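Local coordinates for m3DLH protein (Halieaceae bacterium, PDB 7JKA) that probably hydrolyses ester bonds, as a dienelactone hydrolase family member of the alpha/beta-hydrolase clan, and may also act on phosphotriesters, at residues G130-G135 / T153-L158. Residues are numbered along the deposited sequence; the frame is centred on the assembly and turned at random. Where two conformers were deposited one is given.
Sequences GFCFGG and TFHAGL
The side chains of Phe131 and Phe154 lie side by side and point the same way, because in both CG is anti to the carbonyl carbon. Their ring planes differ by 9°, but the rings are slid apart and barely overlap. The nearest atoms are Phe131 CE2 and Phe154 CD1, 3.5 Å apart. His57 meets the Phe131 ring edge-to-face, and NE2 of His155 lies at its edge. The carbonyl O of Gly130 lies at the edge of the Phe154 ring. In the conformer given, Cys132 SG lies at the edge of the His155 ring, in its plane; its very short approach to ND1 is doubtful. His155 NE2 is hydrogen-bonded to Thr216. An alanine in place of Phe131 would probably open a gap beside Phe154 and leave His57 without its edge-to-face partner.

Two backbone hydrogen bonds link the parallel strand ends: Phe154 N to Gly130 O and Cys132 N to Phe154 O, each 2.9 Å. Cys132 has a strained backbone (phi 54°, psi -126°) and occupies the N-cap position of helix 133-143, consistent with a nucleophile elbow. Gly135 CA packs 3.8 Å from Ala156 CB, which leaves no room for a side chain on Gly135. The contact ties strand 126-131 and helix 133-143 to strand 150-154 in one beta-alpha-beta unit, while helix 232-250 packs on Phe154.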
loop_
_atom_site.group_PDB
_atom_site.type_symbol
_atom_site.label_atom_id
_atom_site.label_comp_id
_atom_site.label_asym_id
_atom_site.label_seq_id
_atom_site.Cartn_x
_atom_site.Cartn_y
_atom_site.Cartn_z
ATOM N N GLY A 130 -1.531 0.412 -0.393
ATOM C CA GLY A 130 -1.388 -0.880 0.241
ATOM C C GLY A 130 -2.715 -1.397 0.731
ATOM O O GLY A 130 -3.636 -0.626 1.046
ATOM N N PHE A 131 -2.803 -2.717 0.804
ATOM C CA PHE A 131 -4.004 -3.444 1.170
ATOM C C PHE A 131 -3.705 -4.172 2.467
ATOM O O PHE A 131 -2.701 -4.867 2.563
ATOM C CB PHE A 131 -4.378 -4.416 0.043
ATOM C CG PHE A 131 -4.625 -3.720 -1.245
ATOM C CD1 PHE A 131 -3.579 -3.378 -2.085
ATOM C CD2 PHE A 131 -5.911 -3.300 -1.552
ATOM C CE1 PHE A 131 -3.818 -2.674 -3.261
ATOM C CE2 PHE A 131 -6.176 -2.595 -2.725
ATOM C CZ PHE A 131 -5.118 -2.264 -3.572
ATOM N N CYS A 132 -4.563 -4.000 3.471
ATOM C CA CYS A 132 -4.380 -4.633 4.800
ATOM C C CYS A 132 -2.998 -4.287 5.323
ATOM O O CYS A 132 -2.646 -3.100 5.376
ATOM C CB CYS A 132 -4.617 -6.111 4.724
ATOM S SG CYS A 132 -6.165 -6.396 4.227
ATOM N N PHE A 133 -2.197 -5.282 5.704
ATOM C CA PHE A 133 -0.862 -4.998 6.223
ATOM C C PHE A 133 -0.019 -4.207 5.228
ATOM O O PHE A 133 0.825 -3.414 5.646
ATOM C CB PHE A 133 -0.159 -6.317 6.580
ATOM C CG PHE A 133 1.210 -6.128 7.170
ATOM C CD1 PHE A 133 1.376 -5.758 8.501
ATOM C CD2 PHE A 133 2.339 -6.333 6.391
ATOM C CE1 PHE A 133 2.662 -5.592 9.047
ATOM C CE2 PHE A 133 3.622 -6.180 6.929
ATOM C CZ PHE A 133 3.778 -5.803 8.252
ATOM N N GLY A 134 -0.260 -4.382 3.923
ATOM C CA GLY A 134 0.388 -3.528 2.927
ATOM C C GLY A 134 0.062 -2.055 3.077
ATOM O O GLY A 134 0.910 -1.191 2.806
ATOM N N GLY A 135 -1.161 -1.738 3.504
ATOM C CA GLY A 135 -1.495 -0.348 3.769
ATOM C C GLY A 135 -0.754 0.166 4.983
ATOM O O GLY A 135 -0.262 1.300 4.989
ATOM N N THR A 153 -4.494 3.888 1.683
ATOM C CA THR A 153 -4.607 2.567 2.284
ATOM C C THR A 153 -6.007 2.005 2.098
ATOM O O THR A 153 -6.999 2.740 2.072
ATOM C CB THR A 153 -4.255 2.579 3.780
ATOM O OG1 THR A 153 -5.260 3.286 4.540
ATOM C CG2 THR A 153 -2.937 3.274 3.987
ATOM N N PHE A 154 -6.083 0.685 1.960
ATOM C CA PHE A 154 -7.362 -0.002 1.812
ATOM C C PHE A 154 -7.457 -1.057 2.899
ATOM O O PHE A 154 -6.601 -1.949 2.975
ATOM C CB PHE A 154 -7.495 -0.660 0.433
ATOM C CG PHE A 154 -7.402 0.303 -0.724
ATOM C CD1 PHE A 154 -6.173 0.582 -1.328
ATOM C CD2 PHE A 154 -8.547 0.875 -1.247
ATOM C CE1 PHE A 154 -6.081 1.450 -2.396
ATOM C CE2 PHE A 154 -8.481 1.761 -2.323
ATOM C CZ PHE A 154 -7.226 2.043 -2.906
ATOM N N HIS A 155 -8.491 -0.956 3.729
ATOM C CA HIS A 155 -8.740 -1.876 4.853
ATOM C C HIS A 155 -7.450 -2.255 5.582
ATOM O O HIS A 155 -7.145 -3.434 5.786
ATOM C CB HIS A 155 -9.536 -3.124 4.424
ATOM C CG HIS A 155 -9.064 -3.785 3.154
ATOM N ND1 HIS A 155 -8.057 -4.730 3.126
ATOM C CD2 HIS A 155 -9.502 -3.671 1.876
ATOM C CE1 HIS A 155 -7.873 -5.140 1.882
ATOM N NE2 HIS A 155 -8.728 -4.508 1.100
ATOM N N ALA A 156 -6.710 -1.229 6.005
ATOM C CA ALA A 156 -5.406 -1.398 6.653
ATOM C C ALA A 156 -5.498 -1.338 8.166
ATOM O O ALA A 156 -6.140 -0.454 8.730
ATOM C CB ALA A 156 -4.432 -0.313 6.181
ATOM N N GLY A 157 -4.782 -2.252 8.822
ATOM C CA GLY A 157 -4.513 -2.070 10.236
ATOM C C GLY A 157 -3.683 -0.824 10.460
ATOM O O GLY A 157 -2.921 -0.386 9.589
ATOM N N LEU A 158 -3.864 -0.218 11.620
ATOM C CA LEU A 158 -3.199 1.022 11.965
ATOM C C LEU A 158 -2.453 0.838 13.276
ATOM O O LEU A 158 -2.898 0.107 14.168
ATOM C CB LEU A 158 -4.217 2.162 12.100
ATOM C CG LEU A 158 -5.011 2.385 10.809
ATOM C CD1 LEU A 158 -6.228 3.259 11.111
ATOM C CD2 LEU A 158 -4.146 3.002 9.715
#